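Local coordinates for protein HMTCP-1 (Homo sapiens, PDB 1A1X) that enhances the phosphorylation and activation of the kinases AKT1 and AKT2, which it binds through their PH domains, at residues F40-Q46 against V97-K103; E5-P10 against I88-M93; A32-E36 against S64-L68. Residues are numbered along the deposited sequence.

Contact 1 (F40-Q46 against V97-K103)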
loop_
_atom_site.group_PDB
_atom_site.type_symbol
_atom_site.label_atom_id
_atom_site.label_comp_id
_atom_site.label_asym_id
_atom_site.label_seq_id
_atom_site.Cartn_x
_atom_site.Cartn_y
_atom_site.Cartn_z
ATOM N N PHE A 40 -1.788 -12.909 9.566
ATOM C CA PHE A 40 -3.059 -12.472 8.986
ATOM C C PHE A 40 -3.113 -12.584 7.475
ATOM O O PHE A 40 -2.139 -12.960 6.819
ATOM C CB PHE A 40 -3.403 -11.036 9.419
ATOM C CG PHE A 40 -2.329 -10.055 9.114
ATOM C CD1 PHE A 40 -1.302 -9.834 10.021
ATOM C CD2 PHE A 40 -2.297 -9.401 7.891
ATOM C CE1 PHE A 40 -0.245 -8.974 9.709
ATOM C CE2 PHE A 40 -1.249 -8.541 7.572
ATOM C CZ PHE A 40 -0.219 -8.329 8.483
ATOM N N LEU A 41 -4.266 -12.210 6.933
ATOM C CA LEU A 41 -4.498 -12.277 5.510
ATOM C C LEU A 41 -4.899 -10.935 4.921
ATOM O O LEU A 41 -5.646 -10.167 5.528
ATOM C CB LEU A 41 -5.576 -13.323 5.243
ATOM C CG LEU A 41 -5.896 -13.654 3.794
ATOM C CD1 LEU A 41 -6.002 -15.160 3.638
ATOM C CD2 LEU A 41 -7.166 -12.953 3.375
ATOM N N ARG A 42 -4.351 -10.651 3.747
ATOM C CA ARG A 42 -4.645 -9.429 3.008
ATOM C C ARG A 42 -5.142 -9.814 1.618
ATOM O O ARG A 42 -4.811 -10.880 1.102
ATOM C CB ARG A 42 -3.393 -8.551 2.845
ATOM C CG ARG A 42 -2.947 -7.800 4.103
ATOM C CD ARG A 42 -2.122 -6.553 3.735
ATOM N NE ARG A 42 -1.439 -5.969 4.890
ATOM C CZ ARG A 42 -0.162 -6.181 5.206
ATOM N NH1 ARG A 42 0.598 -6.964 4.454
ATOM N NH2 ARG A 42 0.354 -5.622 6.290
ATOM N N ALA A 43 -5.979 -8.964 1.040
ATOM C CA ALA A 43 -6.483 -9.184 -0.306
ATOM C C ALA A 43 -6.176 -7.906 -1.068
ATOM O O ALA A 43 -6.432 -6.819 -0.577
ATOM C CB ALA A 43 -7.980 -9.439 -0.289
ATOM N N ARG A 44 -5.536 -8.037 -2.220
ATOM C CA ARG A 44 -5.217 -6.883 -3.046
ATOM C C ARG A 44 -6.226 -6.968 -4.182
ATOM O O ARG A 44 -6.298 -7.971 -4.884
ATOM C CB ARG A 44 -3.779 -6.970 -3.555
ATOM C CG ARG A 44 -3.292 -5.710 -4.249
ATOM C CD ARG A 44 -1.784 -5.581 -4.114
ATOM N NE ARG A 44 -1.096 -6.747 -4.643
ATOM C CZ ARG A 44 -0.781 -6.921 -5.922
ATOM N NH1 ARG A 44 -1.089 -5.999 -6.824
ATOM N NH2 ARG A 44 -0.141 -8.018 -6.294
ATOM N N VAL A 45 -7.062 -5.947 -4.302
ATOM C CA VAL A 45 -8.120 -5.947 -5.304
ATOM C C VAL A 45 -7.939 -4.794 -6.278
ATOM O O VAL A 45 -7.870 -3.630 -5.872
ATOM C CB VAL A 45 -9.526 -5.845 -4.623
ATOM C CG1 VAL A 45 -10.598 -6.346 -5.554
ATOM C CG2 VAL A 45 -9.555 -6.624 -3.297
ATOM N N GLN A 46 -7.860 -5.132 -7.563
ATOM C CA GLN A 46 -7.674 -4.144 -8.615
ATOM C C GLN A 46 -8.810 -4.133 -9.632
ATOM O O GLN A 46 -9.289 -5.186 -10.069
ATOM C CB GLN A 46 -6.344 -4.382 -9.338
ATOM C CG GLN A 46 -5.122 -4.153 -8.473
ATOM C CD GLN A 46 -3.838 -4.299 -9.252
ATOM O OE1 GLN A 46 -3.852 -4.729 -10.398
ATOM N NE2 GLN A 46 -2.714 -3.940 -8.633
ATOM N N VAL A 97 -4.116 1.746 -12.567
ATOM C CA VAL A 97 -5.203 0.876 -12.119
ATOM C C VAL A 97 -5.576 1.166 -10.672
ATOM O O VAL A 97 -4.702 1.288 -9.810
ATOM C CB VAL A 97 -4.795 -0.609 -12.237
ATOM C CG1 VAL A 97 -5.887 -1.521 -11.709
ATOM C CG2 VAL A 97 -4.498 -0.945 -13.678
ATOM N N GLN A 98 -6.876 1.269 -10.411
ATOM C CA GLN A 98 -7.378 1.521 -9.062
ATOM C C GLN A 98 -7.146 0.260 -8.220
ATOM O O GLN A 98 -7.471 -0.858 -8.646
ATOM C CB GLN A 98 -8.863 1.874 -9.099
ATOM C CG GLN A 98 -9.398 2.423 -7.796
ATOM C CD GLN A 98 -10.842 2.867 -7.903
ATOM O OE1 GLN A 98 -11.526 3.045 -6.894
ATOM N NE2 GLN A 98 -11.316 3.052 -9.134
ATOM N N GLU A 99 -6.596 0.447 -7.024
ATOM C CA GLU A 99 -6.287 -0.681 -6.160
ATOM C C GLU A 99 -6.714 -0.534 -4.702
ATOM O O GLU A 99 -6.503 0.505 -4.082
ATOM C CB GLU A 99 -4.781 -0.968 -6.221
ATOM C CG GLU A 99 -4.319 -2.005 -5.217
ATOM C CD GLU A 99 -2.829 -2.226 -5.252
ATOM O OE1 GLU A 99 -2.334 -2.847 -6.210
ATOM O OE2 GLU A 99 -2.147 -1.800 -4.309
ATOM N N LEU A 100 -7.318 -1.592 -4.167
ATOM C CA LEU A 100 -7.729 -1.622 -2.767
ATOM C C LEU A 100 -6.848 -2.645 -2.096
ATOM O O LEU A 100 -6.550 -3.680 -2.690
ATOM C CB LEU A 100 -9.179 -2.082 -2.617
ATOM C CG LEU A 100 -10.331 -1.128 -2.924
ATOM C CD1 LEU A 100 -11.636 -1.907 -2.918
ATOM C CD2 LEU A 100 -10.367 -0.008 -1.903
ATOM N N LEU A 101 -6.348 -2.310 -0.909
ATOM C CA LEU A 101 -5.548 -3.247 -0.133
ATOM C C LEU A 101 -6.343 -3.470 1.148
ATOM O O LEU A 101 -6.446 -2.575 1.998
ATOM C CB LEU A 101 -4.144 -2.712 0.182
ATOM C CG LEU A 101 -3.312 -3.777 0.916
ATOM C CD1 LEU A 101 -3.077 -4.967 -0.003
ATOM C CD2 LEU A 101 -1.992 -3.196 1.418
ATOM N N LEU A 102 -6.937 -4.661 1.247
ATOM C CA LEU A 102 -7.778 -5.057 2.378
ATOM C C LEU A 102 -7.095 -6.006 3.349
ATOM O O LEU A 102 -6.396 -6.927 2.942
ATOM C CB LEU A 102 -9.050 -5.737 1.861
ATOM C CG LEU A 102 -9.894 -4.967 0.851
ATOM C CD1 LEU A 102 -11.102 -5.802 0.418
ATOM C CD2 LEU A 102 -10.333 -3.658 1.474
ATOM N N LYS A 103 -7.366 -5.817 4.633
ATOM C CA LYS A 103 -6.786 -6.664 5.654
ATOM C C LYS A 103 -7.888 -7.249 6.522
ATOM O O LYS A 103 -8.659 -6.509 7.133
ATOM C CB LYS A 103 -5.813 -5.858 6.522
ATOM C CG LYS A 103 -5.069 -6.696 7.567
ATOM C CD LYS A 103 -4.134 -5.847 8.394
ATOM C CE LYS A 103 -3.416 -6.696 9.406
ATOM N NZ LYS A 103 -2.395 -5.926 10.153
#
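K103, the residue with the largest area buried by the contact, extends its fully trans side chain across the F40 ring. Its CE sits 3.3 Å from the F40 ring centroid in a CH-pi contact, and its NZ, 3.7 Å from that centroid, adds a cation-pi interaction; K103 NZ also forms a salt bridge with E5 of the second subunit and a hydrogen bond with the G4 carbonyl of that subunit. On the same face of the sheet, E99 OE1 accepts a hydrogen bond from Q46 NE2 (2.7 Å) and forms a salt bridge with R44 NH1 (3.4 Å), whose hydrogen bond is weak; R44 has its main partner in E35. V45 faces the barrel interior, its CG2 4.1 Å from L102 CD1. Its backbone hydrogen bonds run from V45 N to L100 O (2.8 Å) and L100 N to V45 O (2.7 Å); A43 and L102 pair likewise. This regular antiparallel pairing joins strands 41-46 and 97-104 in the wall of the closed TCL1-family beta-barrel.

Contact 2 (E5-P10 against I88-M93)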
loop_
_atom_site.group_PDB
_atom_site.type_symbol
_atom_site.label_atom_id
_atom_site.label_comp_id
_atom_site.label_asym_id
_atom_site.label_seq_id
_atom_site.Cartn_x
_atom_site.Cartn_y
_atom_site.Cartn_z
ATOM N N GLU A 5 -4.306 11.201 -2.486
ATOM C CA GLU A 5 -4.775 10.667 -3.768
ATOM C C GLU A 5 -6.015 11.390 -4.265
ATOM O O GLU A 5 -6.683 12.099 -3.512
ATOM C CB GLU A 5 -5.148 9.183 -3.640
ATOM C CG GLU A 5 -4.005 8.213 -3.404
ATOM C CD GLU A 5 -3.128 8.005 -4.623
ATOM O OE1 GLU A 5 -3.652 7.615 -5.682
ATOM O OE2 GLU A 5 -1.905 8.206 -4.511
ATOM N N ASP A 6 -6.323 11.156 -5.538
ATOM C CA ASP A 6 -7.498 11.703 -6.217
ATOM C C ASP A 6 -8.221 10.495 -6.835
ATOM O O ASP A 6 -8.759 10.573 -7.939
ATOM C CB ASP A 6 -7.083 12.684 -7.332
ATOM C CG ASP A 6 -6.645 14.046 -6.799
ATOM O OD1 ASP A 6 -7.530 14.859 -6.442
ATOM O OD2 ASP A 6 -5.420 14.314 -6.765
ATOM N N VAL A 7 -8.207 9.373 -6.114
ATOM C CA VAL A 7 -8.824 8.119 -6.565
ATOM C C VAL A 7 -10.335 8.086 -6.344
ATOM O O VAL A 7 -11.051 7.332 -7.004
ATOM C CB VAL A 7 -8.161 6.888 -5.874
ATOM C CG1 VAL A 7 -8.486 6.870 -4.394
ATOM C CG2 VAL A 7 -8.586 5.595 -6.540
ATOM N N GLY A 8 -10.815 8.900 -5.409
ATOM C CA GLY A 8 -12.240 8.950 -5.137
ATOM C C GLY A 8 -12.718 7.902 -4.156
ATOM O O GLY A 8 -11.915 7.292 -3.441
ATOM N N ALA A 9 -14.030 7.671 -4.154
ATOM C CA ALA A 9 -14.649 6.712 -3.243
ATOM C C ALA A 9 -14.536 5.248 -3.660
ATOM O O ALA A 9 -14.542 4.918 -4.852
ATOM C CB ALA A 9 -16.114 7.075 -3.017
ATOM N N PRO A 10 -14.384 4.352 -2.671
ATOM C CA PRO A 10 -14.275 2.915 -2.933
ATOM C C PRO A 10 -15.659 2.373 -3.268
ATOM O O PRO A 10 -16.663 3.037 -3.010
ATOM C CB PRO A 10 -13.761 2.368 -1.597
ATOM C CG PRO A 10 -14.338 3.297 -0.606
ATOM C CD PRO A 10 -14.113 4.640 -1.250
ATOM N N ILE A 88 -9.525 -1.219 5.125
ATOM C CA ILE A 88 -8.967 -0.719 3.872
ATOM C C ILE A 88 -7.644 -0.076 4.289
ATOM O O ILE A 88 -7.642 0.953 4.960
ATOM C CB ILE A 88 -9.864 0.352 3.205
ATOM C CG1 ILE A 88 -11.188 -0.259 2.736
ATOM C CG2 ILE A 88 -9.145 0.974 2.006
ATOM C CD1 ILE A 88 -12.209 0.784 2.266
ATOM N N GLN A 89 -6.527 -0.729 3.978
ATOM C CA GLN A 89 -5.213 -0.194 4.341
ATOM C C GLN A 89 -4.757 0.877 3.365
ATOM O O GLN A 89 -4.025 1.800 3.733
ATOM C CB GLN A 89 -4.195 -1.311 4.490
ATOM C CG GLN A 89 -4.626 -2.315 5.532
ATOM C CD GLN A 89 -3.476 -3.147 6.016
ATOM O OE1 GLN A 89 -3.052 -4.080 5.349
ATOM N NE2 GLN A 89 -2.952 -2.807 7.183
ATOM N N HIS A 90 -5.151 0.721 2.106
ATOM C CA HIS A 90 -4.879 1.744 1.103
ATOM C C HIS A 90 -5.785 1.616 -0.119
ATOM O O HIS A 90 -6.291 0.535 -0.430
ATOM C CB HIS A 90 -3.378 1.910 0.774
ATOM C CG HIS A 90 -2.831 0.930 -0.216
ATOM N ND1 HIS A 90 -3.503 0.561 -1.361
ATOM C CD2 HIS A 90 -1.637 0.299 -0.264
ATOM C CE1 HIS A 90 -2.747 -0.256 -2.070
ATOM N NE2 HIS A 90 -1.610 -0.432 -1.425
ATOM N N HIS A 91 -6.072 2.763 -0.720
ATOM C CA HIS A 91 -6.918 2.862 -1.898
ATOM C C HIS A 91 -6.227 3.880 -2.786
ATOM O O HIS A 91 -6.319 5.085 -2.566
ATOM C CB HIS A 91 -8.311 3.361 -1.503
ATOM C CG HIS A 91 -9.256 3.520 -2.657
ATOM N ND1 HIS A 91 -10.382 4.310 -2.586
ATOM C CD2 HIS A 91 -9.261 2.967 -3.892
ATOM C CE1 HIS A 91 -11.041 4.236 -3.729
ATOM N NE2 HIS A 91 -10.382 3.427 -4.538
ATOM N N LEU A 92 -5.521 3.379 -3.788
ATOM C CA LEU A 92 -4.782 4.244 -4.680
ATOM C C LEU A 92 -4.736 3.770 -6.115
ATOM O O LEU A 92 -5.260 2.709 -6.461
ATOM C CB LEU A 92 -3.359 4.470 -4.140
ATOM C CG LEU A 92 -2.712 3.399 -3.256
ATOM C CD1 LEU A 92 -2.179 2.285 -4.093
ATOM C CD2 LEU A 92 -1.602 3.998 -2.436
ATOM N N MET A 93 -4.179 4.632 -6.956
ATOM C CA MET A 93 -4.010 4.377 -8.371
ATOM C C MET A 93 -2.574 3.890 -8.518
ATOM O O MET A 93 -1.634 4.588 -8.114
ATOM C CB MET A 93 -4.186 5.686 -9.136
ATOM C CG MET A 93 -4.579 5.522 -10.593
ATOM S SD MET A 93 -6.238 4.818 -10.750
ATOM C CE MET A 93 -7.113 5.711 -9.507
#
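V7 sets its CG1 methyl over one face of the H91 imidazole, with V7 CG1 3.7 Å from the H91 ring centroid and almost on the ring normal, a CH-pi contact. H91 NE2 is also hydrogen-bonded to Q98 of the adjoining strand. V7 CG2 is 3.3 Å from M93 CE and also 3.5 Å from H91 NE2, so the valine is wedged between these two side chains of the strand.

Beyond V7 the backbone bends round the imidazole. G8 O comes within 3.2 Å of H91 CE1, and G8 adopts angles at which a CB would collide with the carbonyl of V7. P10 then packs its CB 3.9 Å from H91 CE1, and its CG loosely meets I88 CD1 at 4.4 Å.

On the other side of V7, E5 folds back to the strand, where E5 OE1 accepts a hydrogen bond from M93 N (3.3 Å). The second carboxylate oxygen, OE2, is engaged by K103, R42 and Q89 of the second subunit, so this one side chain ties strand and dimer interface together.

E5 and V7 lie at the edge of strand 85-94 away from strand 97-104; G8 to P10 then curve over the face bearing H91 and I88. The arrangement is that of an irregular N-terminal segment, ahead of strand 13-16, laid against strand 85-94 of the antiparallel TCL1-family barrel without itself forming a strand.

Contact 3 (A32-E36 against S64-L68)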
loop_
_atom_site.group_PDB
_atom_site.type_symbol
_atom_site.label_atom_id
_atom_site.label_comp_id
_atom_site.label_asym_id
_atom_site.label_seq_id
_atom_site.Cartn_x
_atom_site.Cartn_y
_atom_site.Cartn_z
ATOM N N ALA A 32 -9.344 -10.012 -7.445
ATOM C CA ALA A 32 -8.804 -10.101 -6.095
ATOM C C ALA A 32 -7.786 -11.222 -5.930
ATOM O O ALA A 32 -8.018 -12.352 -6.355
ATOM C CB ALA A 32 -9.933 -10.258 -5.080
ATOM N N VAL A 33 -6.645 -10.886 -5.333
ATOM C CA VAL A 33 -5.602 -11.862 -5.082
ATOM C C VAL A 33 -5.299 -11.898 -3.589
ATOM O O VAL A 33 -5.425 -10.892 -2.892
ATOM C CB VAL A 33 -4.287 -11.570 -5.872
ATOM C CG1 VAL A 33 -4.536 -11.620 -7.366
ATOM C CG2 VAL A 33 -3.681 -10.235 -5.464
ATOM N N VAL A 34 -4.932 -13.078 -3.100
ATOM C CA VAL A 34 -4.602 -13.245 -1.697
ATOM C C VAL A 34 -3.107 -13.061 -1.471
ATOM O O VAL A 34 -2.294 -13.553 -2.242
ATOM C CB VAL A 34 -5.020 -14.657 -1.168
ATOM C CG1 VAL A 34 -4.579 -14.831 0.295
ATOM C CG2 VAL A 34 -6.529 -14.851 -1.284
ATOM N N GLU A 35 -2.767 -12.287 -0.449
ATOM C CA GLU A 35 -1.375 -12.066 -0.056
ATOM C C GLU A 35 -1.350 -12.336 1.443
ATOM O O GLU A 35 -1.581 -11.457 2.268
ATOM C CB GLU A 35 -0.947 -10.653 -0.392
ATOM C CG GLU A 35 -1.152 -10.369 -1.855
ATOM C CD GLU A 35 -0.514 -9.086 -2.310
ATOM O OE1 GLU A 35 -0.552 -8.105 -1.535
ATOM O OE2 GLU A 35 0.020 -9.066 -3.447
ATOM N N GLU A 36 -1.132 -13.597 1.775
ATOM C CA GLU A 36 -1.134 -14.052 3.150
ATOM C C GLU A 36 0.153 -13.849 3.943
ATOM O O GLU A 36 1.238 -14.239 3.511
ATOM C CB GLU A 36 -1.524 -15.519 3.162
ATOM C CG GLU A 36 -1.844 -16.066 4.521
ATOM C CD GLU A 36 -2.224 -17.524 4.466
ATOM O OE1 GLU A 36 -2.733 -17.978 3.415
ATOM O OE2 GLU A 36 -2.004 -18.219 5.477
ATOM N N SER A 64 -13.174 -21.145 -0.546
ATOM C CA SER A 64 -12.323 -19.995 -0.846
ATOM C C SER A 64 -11.920 -19.168 0.371
ATOM O O SER A 64 -12.653 -19.104 1.354
ATOM C CB SER A 64 -13.025 -19.090 -1.861
ATOM O OG SER A 64 -12.228 -17.961 -2.170
ATOM N N GLN A 65 -10.752 -18.534 0.296
ATOM C CA GLN A 65 -10.267 -17.672 1.381
ATOM C C GLN A 65 -10.946 -16.290 1.322
ATOM O O GLN A 65 -11.004 -15.562 2.317
ATOM C CB GLN A 65 -8.744 -17.511 1.300
ATOM C CG GLN A 65 -7.972 -18.800 1.543
ATOM C CD GLN A 65 -6.475 -18.584 1.496
ATOM O OE1 GLN A 65 -5.886 -18.516 0.422
ATOM N NE2 GLN A 65 -5.855 -18.455 2.659
ATOM N N LEU A 66 -11.431 -15.940 0.137
ATOM C CA LEU A 66 -12.125 -14.676 -0.114
ATOM C C LEU A 66 -13.636 -14.886 0.051
ATOM O O LEU A 66 -14.156 -15.981 -0.205
ATOM C CB LEU A 66 -11.805 -14.178 -1.531
ATOM C CG LEU A 66 -10.610 -13.245 -1.751
ATOM C CD1 LEU A 66 -9.729 -13.155 -0.516
ATOM C CD2 LEU A 66 -9.823 -13.700 -2.970
ATOM N N PRO A 67 -14.363 -13.827 0.435
ATOM C CA PRO A 67 -15.813 -13.909 0.636
ATOM C C PRO A 67 -16.677 -13.801 -0.608
ATOM O O PRO A 67 -16.205 -13.444 -1.691
ATOM C CB PRO A 67 -16.076 -12.751 1.594
ATOM C CG PRO A 67 -15.127 -11.708 1.094
ATOM C CD PRO A 67 -13.854 -12.491 0.802
ATOM N N LEU A 68 -17.955 -14.130 -0.433
ATOM C CA LEU A 68 -18.939 -14.053 -1.508
ATOM C C LEU A 68 -19.250 -12.586 -1.786
ATOM O O LEU A 68 -19.592 -12.218 -2.909
ATOM C CB LEU A 68 -20.240 -14.759 -1.110
ATOM C CG LEU A 68 -20.253 -16.261 -0.843
ATOM C CD1 LEU A 68 -21.661 -16.671 -0.450
ATOM C CD2 LEU A 68 -19.809 -17.029 -2.068
#
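A32 begins the contact, turning its methyl toward the loop so that A32 CB lies 4.0 Å from L66 CD2. Two residues on along the strand, V34 points the same way and does most of the packing: V34 CG2 meets L66 CD1 at 3.7 Å, and V34 CG1 approaches the amide oxygen of Q65, OE1, at 3.9 Å. L66 is thereby set against two successive side chains on one face of the strand. E36, the next residue on this face, ends the segment with a polar contact, its OE1 accepting a hydrogen bond from Q65 NE2 at 3.2 Å.

The loop owes part of its shape to an ST turn, in which S64 OG accepts a bond from L66 N (3.2 Å); S64 OG is also hydrogen-bonded to E19. With the backbone turned in this way, Q65 and L66 are both directed at the strand.

The loop lies between helix 58-61 and strand 69-73 and packs on the face of strand 29-36 where A32 also touches V45 of strand 41-46. Y22 of strand 21-24 adjoins both A32 and L66, and its OH is hydrogen-bonded to P67 O, joining the loop to a second strand of the barrel.

How the contacts relate
Contact 1 is the middle of a continuous run of sheet, with strand 29-36 of contact 3 on one flank and strand 85-94 of contact 2 on the other. Its centre lies about 11 Å from that of contact 2 and about 9 Å from that of contact 3. Polar groups bridge both junctions: R42 NE is 2.5 Å from Q89 OE1, and R44 NE forms a 2.8 Å salt bridge with E35 OE2. Contacts 2 and 3 have centres about 19 Å apart, on opposite sides of the chain's centre, and do not touch. Contacts 1 and 2 meet again across the dimer, where E5 of one subunit pairs with R42 and K103 of the other.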